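Local atomic coordinates of uncharacterized protein DR_0571 (Deinococcus radiodurans R1, PDB entry 3C4N), a protein that probably acts as an FAD-dependent oxidoreductase of the ETF-QO/FixC family, and is seen here with ADP bound in its nucleotide pocket. Residues G134-L142 / L152-V162; A253-S264 / P280-I291. One frame throughout, in Å; residues are numbered along the deposited sequence.

Both contacts are antiparallel pairings that belong to the same mixed, ten-stranded sheet. Contact 1 (134-142 with 152-162) comes first along the chain and is complete before contact 2 (253-264 with 280-291) begins. Their centres lie about 21 Å apart and their nearest atoms about 8 Å apart, so they do not touch. Contact 1 pairs the short strand 136-137 with strand 159-163, remote from the ADP site. Contact 2 pairs strand 251-260 with strand 284-288, nearer the nucleotide. Its F257 side chain is about 6 Å from that of A78, an ADP-binding residue. Strand 36-42, which leads into a GxGxxG-like turn consistent with a Rossmann-type nucleotide site, lies in the other large sheet.

Contact 1 (G134-L142 / L152-V162); sequences GLTPTLDAL and LDPARLPVARV
The guanidinium group of R161 is the flat group here, and CD2 of L135 approaches it obliquely, 3.9 Å from NE. This contact buries NE without giving it a hydrogen-bond partner in the model. The other methyl of L135, CD1, meets V159 CG2 at 4.0 Å, the two side chains crossing at a slant. L135 CG lies anti to the carbonyl carbon (chi1 -55°), and its two methyls divide between R161 and V159. T136 and A160 form an antiparallel hydrogen-bonded pair. T136 N donates to A160 O at 2.8 Å, and A160 N returns a bond to T136 O. CB of T136 also rests on V162 CG2 at 3.8 Å. P137 is the N-cap of helix 138-141. Just after it, T138 N donates to P158 O at 2.6 Å, tying the first turn of the helix to the other segment. L139 CD1 meets P154 CB at 3.5 Å, the two side chains crossing at about a right angle. Strand 159-163 thus has strand 136-137 as one partner and strand 118-127 as another, through backbone hydrogen bonds of V159 with L127 and of R161 with H125. T138 and L152 touch L126, while L142 reaches L124 and A148 of helix 146-149.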
# COMPACT_ATOMS: atom_id res chain seq x y z
N GLY A 134 -13.28 -27.97 37.29
CA GLY A 134 -11.94 -28.52 37.21
C GLY A 134 -10.83 -27.48 37.20
O GLY A 134 -10.40 -27.03 36.14
N LEU A 135 -10.38 -27.10 38.39
CA LEU A 135 -9.32 -26.10 38.53
C LEU A 135 -7.96 -26.78 38.67
O LEU A 135 -7.85 -28.00 38.55
CB LEU A 135 -9.58 -25.25 39.77
CG LEU A 135 -10.94 -24.57 39.82
CD1 LEU A 135 -11.20 -23.99 41.21
CD2 LEU A 135 -10.99 -23.48 38.76
N THR A 136 -6.93 -25.98 38.93
CA THR A 136 -5.59 -26.51 39.07
C THR A 136 -4.80 -25.66 40.05
O THR A 136 -4.81 -24.43 39.97
CB THR A 136 -4.86 -26.54 37.70
OG1 THR A 136 -5.65 -27.27 36.75
CG2 THR A 136 -3.49 -27.19 37.82
N PRO A 137 -4.11 -26.30 41.01
CA PRO A 137 -3.32 -25.57 42.00
C PRO A 137 -2.19 -24.81 41.32
O PRO A 137 -1.35 -25.40 40.64
CB PRO A 137 -2.81 -26.69 42.91
CG PRO A 137 -2.67 -27.84 41.97
CD PRO A 137 -3.96 -27.76 41.18
N THR A 138 -2.20 -23.50 41.50
CA THR A 138 -1.20 -22.61 40.92
C THR A 138 0.21 -23.16 41.11
O THR A 138 1.06 -23.03 40.24
CB THR A 138 -1.26 -21.22 41.57
OG1 THR A 138 -2.63 -20.84 41.73
CG2 THR A 138 -0.56 -20.20 40.69
N LEU A 139 0.45 -23.77 42.27
CA LEU A 139 1.75 -24.33 42.58
C LEU A 139 2.22 -25.33 41.53
O LEU A 139 3.39 -25.37 41.16
CB LEU A 139 1.72 -25.01 43.96
CG LEU A 139 2.14 -24.17 45.17
CD1 LEU A 139 1.49 -22.80 45.13
CD2 LEU A 139 1.76 -24.91 46.44
N ASP A 140 1.28 -26.14 41.04
CA ASP A 140 1.58 -27.15 40.03
C ASP A 140 1.55 -26.57 38.63
O ASP A 140 2.33 -26.97 37.77
CB ASP A 140 0.56 -28.29 40.14
CG ASP A 140 0.69 -29.05 41.45
OD1 ASP A 140 -0.32 -29.65 41.90
OD2 ASP A 140 1.79 -29.06 42.04
N ALA A 141 0.64 -25.62 38.40
CA ALA A 141 0.49 -24.96 37.11
C ALA A 141 1.76 -24.21 36.71
O ALA A 141 2.17 -24.23 35.55
CB ALA A 141 -0.69 -23.99 37.16
N LEU A 142 2.37 -23.56 37.69
CA LEU A 142 3.60 -22.81 37.47
C LEU A 142 4.82 -23.66 37.82
O LEU A 142 5.88 -23.14 38.17
CB LEU A 142 3.58 -21.52 38.29
CG LEU A 142 2.98 -20.27 37.64
CD1 LEU A 142 2.03 -20.66 36.53
CD2 LEU A 142 2.29 -19.42 38.70
N LEU A 152 3.31 -13.32 41.70
CA LEU A 152 2.17 -13.41 42.60
C LEU A 152 2.44 -14.02 43.95
O LEU A 152 3.57 -14.40 44.28
CB LEU A 152 1.04 -14.19 41.93
CG LEU A 152 1.34 -14.91 40.62
CD1 LEU A 152 0.43 -16.11 40.42
CD2 LEU A 152 1.18 -13.93 39.48
N ASP A 153 1.37 -14.12 44.73
CA ASP A 153 1.44 -14.72 46.04
C ASP A 153 0.57 -15.98 45.99
O ASP A 153 -0.65 -15.91 45.99
CB ASP A 153 0.89 -13.74 47.09
CG ASP A 153 0.91 -14.31 48.48
OD1 ASP A 153 0.22 -15.33 48.72
OD2 ASP A 153 1.63 -13.75 49.34
N PRO A 154 1.21 -17.16 45.93
CA PRO A 154 0.53 -18.46 45.88
C PRO A 154 -0.62 -18.63 46.87
O PRO A 154 -1.59 -19.31 46.57
CB PRO A 154 1.66 -19.44 46.14
CG PRO A 154 2.84 -18.76 45.50
CD PRO A 154 2.67 -17.32 45.93
N ALA A 155 -0.51 -18.01 48.04
CA ALA A 155 -1.55 -18.12 49.06
C ALA A 155 -2.84 -17.38 48.72
O ALA A 155 -3.94 -17.90 48.92
CB ALA A 155 -1.01 -17.64 50.41
N ARG A 156 -2.71 -16.16 48.19
CA ARG A 156 -3.88 -15.36 47.83
C ARG A 156 -4.45 -15.77 46.46
O ARG A 156 -5.54 -15.35 46.08
CB ARG A 156 -3.51 -13.87 47.83
CG ARG A 156 -2.65 -13.45 49.04
CD ARG A 156 -2.30 -11.97 48.99
NE ARG A 156 -3.29 -11.16 49.69
CZ ARG A 156 -3.17 -10.78 50.96
NH1 ARG A 156 -2.10 -11.14 51.66
NH2 ARG A 156 -4.13 -10.06 51.53
N LEU A 157 -3.70 -16.59 45.73
CA LEU A 157 -4.12 -17.09 44.41
C LEU A 157 -3.65 -18.53 44.29
O LEU A 157 -2.85 -18.87 43.42
CB LEU A 157 -3.49 -16.25 43.29
CG LEU A 157 -3.99 -14.82 43.06
CD1 LEU A 157 -3.10 -14.12 42.05
CD2 LEU A 157 -5.44 -14.85 42.58
N PRO A 158 -4.16 -19.41 45.17
CA PRO A 158 -3.81 -20.83 45.21
C PRO A 158 -4.20 -21.66 43.98
O PRO A 158 -3.42 -22.49 43.51
CB PRO A 158 -4.52 -21.31 46.47
CG PRO A 158 -5.75 -20.49 46.48
CD PRO A 158 -5.23 -19.11 46.13
N VAL A 159 -5.40 -21.42 43.46
CA VAL A 159 -5.90 -22.17 42.32
C VAL A 159 -6.09 -21.34 41.04
O VAL A 159 -6.10 -20.11 41.07
CB VAL A 159 -7.24 -22.86 42.66
CG1 VAL A 159 -7.07 -23.77 43.89
CG2 VAL A 159 -8.31 -21.79 42.92
N ALA A 160 -6.27 -22.04 39.92
CA ALA A 160 -6.47 -21.37 38.63
C ALA A 160 -7.22 -22.26 37.64
O ALA A 160 -7.36 -23.47 37.82
CB ALA A 160 -5.12 -20.97 38.04
N ARG A 161 -7.71 -21.63 36.57
CA ARG A 161 -8.41 -22.33 35.51
C ARG A 161 -7.45 -22.28 34.32
O ARG A 161 -7.28 -21.24 33.69
CB ARG A 161 -9.72 -21.59 35.18
CG ARG A 161 -10.46 -22.08 33.93
CD ARG A 161 -11.67 -22.94 34.27
NE ARG A 161 -12.47 -22.35 35.34
CZ ARG A 161 -12.99 -21.13 35.31
NH1 ARG A 161 -12.80 -20.35 34.26
NH2 ARG A 161 -13.68 -20.68 36.36
N VAL A 162 -6.79 -23.41 34.05
CA VAL A 162 -5.83 -23.49 32.95
C VAL A 162 -6.45 -23.75 31.58
O VAL A 162 -7.41 -24.51 31.47
CB VAL A 162 -4.81 -24.62 33.19
CG1 VAL A 162 -3.76 -24.60 32.09
CG2 VAL A 162 -4.17 -24.49 34.56

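Contact 2 (A253-S264 / P280-I291); sequences AYRQFPRLDLLS and PQNGGYTLVPAI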
# COMPACT_ATOMS: atom_id res chain seq x y z
N ALA A 253 -14.30 2.33 24.55
CA ALA A 253 -13.56 2.41 25.80
C ALA A 253 -12.08 2.62 25.50
O ALA A 253 -11.53 2.05 24.55
CB ALA A 253 -13.76 1.14 26.61
N TYR A 254 -11.43 3.46 26.30
CA TYR A 254 -10.02 3.70 26.13
C TYR A 254 -9.28 2.82 27.10
O TYR A 254 -9.49 2.89 28.32
CB TYR A 254 -9.65 5.14 26.42
CG TYR A 254 -8.19 5.44 26.17
CD1 TYR A 254 -7.65 5.39 24.89
CD2 TYR A 254 -7.35 5.82 27.21
CE1 TYR A 254 -6.33 5.73 24.65
CE2 TYR A 254 -6.03 6.16 26.98
CZ TYR A 254 -5.52 6.12 25.70
OH TYR A 254 -4.24 6.54 25.47
N ARG A 255 -8.40 1.99 26.55
CA ARG A 255 -7.64 1.06 27.35
C ARG A 255 -6.16 1.29 27.12
O ARG A 255 -5.70 1.44 26.00
CB ARG A 255 -8.01 -0.36 26.96
CG ARG A 255 -7.23 -1.43 27.66
CD ARG A 255 -7.48 -2.76 26.96
NE ARG A 255 -8.24 -3.68 27.78
CZ ARG A 255 -8.80 -4.79 27.32
NH1 ARG A 255 -8.70 -5.10 26.03
NH2 ARG A 255 -9.45 -5.59 28.14
N GLN A 256 -5.42 1.31 28.23
CA GLN A 256 -3.99 1.52 28.19
C GLN A 256 -3.29 0.18 28.32
O GLN A 256 -3.86 -0.77 28.86
CB GLN A 256 -3.59 2.45 29.33
CG GLN A 256 -4.38 3.75 29.36
CD GLN A 256 -4.01 4.63 30.53
OE1 GLN A 256 -4.27 4.30 31.70
NE2 GLN A 256 -3.39 5.77 30.23
N PHE A 257 -2.05 0.08 27.83
CA PHE A 257 -1.31 -1.17 27.91
C PHE A 257 0.08 -0.98 28.51
O PHE A 257 1.09 -1.29 27.87
CB PHE A 257 -1.19 -1.81 26.53
CG PHE A 257 -2.51 -1.97 25.81
CD1 PHE A 257 -3.10 -0.88 25.16
CD2 PHE A 257 -3.15 -3.20 25.76
CE1 PHE A 257 -4.30 -1.03 24.47
CE2 PHE A 257 -4.35 -3.36 25.08
CZ PHE A 257 -4.93 -2.27 24.43
N PRO A 258 0.15 -0.47 29.75
CA PRO A 258 1.46 -0.27 30.37
C PRO A 258 2.29 -1.55 30.42
O PRO A 258 1.74 -2.65 30.56
CB PRO A 258 1.11 0.27 31.76
CG PRO A 258 -0.25 -0.29 32.02
CD PRO A 258 -0.94 -0.16 30.69
N ARG A 259 3.61 -1.41 30.30
CA ARG A 259 4.51 -2.55 30.31
C ARG A 259 5.12 -2.88 31.67
O ARG A 259 5.45 -1.98 32.45
CB ARG A 259 5.65 -2.33 29.31
CG ARG A 259 6.65 -3.46 29.36
CD ARG A 259 7.45 -3.60 28.10
NE ARG A 259 8.65 -4.32 28.39
CZ ARG A 259 9.16 -5.47 27.96
NH1 ARG A 259 8.64 -6.28 27.05
NH2 ARG A 259 10.30 -5.78 28.53
N LEU A 260 5.26 -4.17 31.94
CA LEU A 260 5.83 -4.65 33.19
C LEU A 260 7.17 -5.32 32.91
O LEU A 260 7.22 -6.44 32.41
CB LEU A 260 4.90 -5.67 33.85
CG LEU A 260 5.35 -6.17 35.22
CD1 LEU A 260 5.10 -5.10 36.28
CD2 LEU A 260 4.58 -7.43 35.56
N ASP A 261 8.25 -4.62 33.23
CA ASP A 261 9.58 -5.14 32.97
C ASP A 261 10.07 -6.16 33.99
O ASP A 261 10.90 -5.85 34.84
CB ASP A 261 10.58 -3.99 32.87
CG ASP A 261 10.32 -3.10 31.67
OD1 ASP A 261 10.44 -3.58 30.53
OD2 ASP A 261 9.98 -1.92 31.87
N LEU A 262 9.54 -7.37 33.90
CA LEU A 262 9.96 -8.45 34.79
C LEU A 262 10.19 -9.69 33.94
O LEU A 262 9.45 -9.94 32.98
CB LEU A 262 8.90 -8.70 35.86
CG LEU A 262 8.87 -7.64 36.96
CD1 LEU A 262 7.69 -7.87 37.87
CD2 LEU A 262 10.16 -7.68 37.75
N LEU A 263 11.22 -10.45 34.29
CA LEU A 263 11.61 -11.66 33.56
C LEU A 263 10.46 -12.40 32.91
O LEU A 263 9.49 -12.77 33.56
CB LEU A 263 12.35 -12.62 34.48
CG LEU A 263 12.96 -13.85 33.79
CD1 LEU A 263 13.95 -13.38 32.74
CD2 LEU A 263 13.67 -14.74 34.82
N SER A 264 10.57 -12.63 31.61
CA SER A 264 9.55 -13.36 30.88
C SER A 264 10.19 -14.28 29.86
O SER A 264 11.29 -14.02 29.38
CB SER A 264 8.61 -12.39 30.18
OG SER A 264 7.75 -13.09 29.31
N PRO A 280 2.96 -12.07 28.43
CA PRO A 280 4.42 -12.12 28.26
C PRO A 280 4.80 -11.70 26.84
O PRO A 280 4.24 -12.20 25.87
CB PRO A 280 4.75 -13.58 28.56
CG PRO A 280 3.47 -14.30 28.20
CD PRO A 280 2.41 -13.40 28.75
N GLN A 281 5.76 -10.79 26.73
CA GLN A 281 6.17 -10.31 25.42
C GLN A 281 7.47 -9.51 25.49
O GLN A 281 7.67 -8.73 26.42
CB GLN A 281 5.06 -9.43 24.82
CG GLN A 281 5.31 -9.01 23.40
CD GLN A 281 4.28 -8.01 22.90
OE1 GLN A 281 3.08 -8.33 22.76
NE2 GLN A 281 4.74 -6.79 22.63
N ASN A 282 8.34 -9.70 24.51
CA ASN A 282 9.61 -8.98 24.49
C ASN A 282 10.40 -9.13 25.79
O ASN A 282 10.98 -8.16 26.29
CB ASN A 282 9.37 -7.49 24.22
CG ASN A 282 9.79 -7.09 22.82
OD1 ASN A 282 9.37 -7.70 21.83
ND2 ASN A 282 10.61 -6.05 22.73
N GLY A 283 10.40 -10.34 26.35
CA GLY A 283 11.13 -10.58 27.58
C GLY A 283 10.47 -10.01 28.82
O GLY A 283 11.00 -10.14 29.92
N GLY A 284 9.32 -9.39 28.65
CA GLY A 284 8.62 -8.82 29.78
C GLY A 284 7.15 -9.19 29.73
O GLY A 284 6.78 -10.26 29.24
N TYR A 285 6.30 -8.32 30.25
CA TYR A 285 4.86 -8.56 30.26
C TYR A 285 4.17 -7.27 29.88
O TYR A 285 4.62 -6.18 30.22
CB TYR A 285 4.39 -8.99 31.66
CG TYR A 285 5.01 -10.27 32.18
CD1 TYR A 285 4.40 -11.51 31.98
CD2 TYR A 285 6.23 -10.24 32.85
CE1 TYR A 285 5.00 -12.69 32.44
CE2 TYR A 285 6.84 -11.42 33.31
CZ TYR A 285 6.22 -12.64 33.10
OH TYR A 285 6.82 -13.80 33.53
N THR A 286 3.07 -7.41 29.16
CA THR A 286 2.27 -6.26 28.77
C THR A 286 1.03 -6.38 29.62
O THR A 286 0.39 -7.43 29.65
CB THR A 286 1.90 -6.32 27.29
OG1 THR A 286 3.08 -6.16 26.50
CG2 THR A 286 0.92 -5.22 26.94
N LEU A 287 0.68 -5.31 30.32
CA LEU A 287 -0.49 -5.33 31.20
C LEU A 287 -1.74 -4.95 30.41
O LEU A 287 -1.80 -3.88 29.81
CB LEU A 287 -0.23 -4.38 32.38
CG LEU A 287 -1.15 -4.39 33.60
CD1 LEU A 287 -0.45 -3.82 34.82
CD2 LEU A 287 -2.39 -3.60 33.26
N VAL A 288 -2.74 -5.84 30.39
CA VAL A 288 -4.00 -5.61 29.66
C VAL A 288 -5.15 -5.42 30.67
O VAL A 288 -5.79 -6.38 31.10
CB VAL A 288 -4.33 -6.80 28.71
CG1 VAL A 288 -5.56 -6.48 27.86
CG2 VAL A 288 -3.14 -7.09 27.82
N PRO A 289 -5.43 -4.16 31.04
CA PRO A 289 -6.49 -3.85 32.00
C PRO A 289 -7.86 -4.37 31.60
O PRO A 289 -8.12 -4.65 30.43
CB PRO A 289 -6.47 -2.32 32.08
CG PRO A 289 -5.07 -1.96 31.67
CD PRO A 289 -4.83 -2.92 30.52
N ALA A 290 -8.73 -4.51 32.59
CA ALA A 290 -10.07 -4.97 32.34
C ALA A 290 -10.88 -3.72 31.99
O ALA A 290 -10.52 -2.61 32.36
CB ALA A 290 -10.63 -5.64 33.58
N ILE A 291 -11.96 -3.92 31.23
CA ILE A 291 -12.83 -2.82 30.87
C ILE A 291 -14.08 -3.02 31.72
O ILE A 291 -14.84 -3.96 31.51
CB ILE A 291 -13.24 -2.86 29.38
CG1 ILE A 291 -11.99 -3.02 28.50
CG2 ILE A 291 -13.99 -1.58 28.99
CD1 ILE A 291 -10.98 -1.90 28.63
O HOH W 1 8.40 -12.92 26.41
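The carbonyl oxygen of P289 is gripped side-on by two nitrogens of R255. R255 NE and NH2 each lie 2.8 Å from P289 O, which is tilted about 22° out of the guanidinium plane. I291 CG1 lies over one face of that group and V288 CG1 over the other, 3.7 Å from R255 CZ. R255 CG stands anti to the backbone N (chi1 177°) and the chain bends at chi3, turning the group onto this carbonyl. Further along, L260 and Y285 form an antiparallel hydrogen-bonded pair. L260 N donates to Y285 O at 2.7 Å, and L260 O accepts from Y285 N and L262 N on opposite faces of its plane. The Y285 ring has S264 CB over one face, a CH-pi contact 4.0 Å from the centroid. Its OH donates to L263 O at 2.9 Å, in the carbonyl plane. R259 grips D261 OD1 side-on with NE (2.9 Å) and NH2, a salt bridge. The same guanidinium reaches N282 O of the type I' turn 281-284 through weak bonds from NH1 and NH2. Two arginines therefore bind main-chain oxygens, one beyond strand 284-288 and one in the turn before it. R259 probably also offsets the close negative charges of D261 and E337, while the aliphatic cover probably limits the freedom of R255.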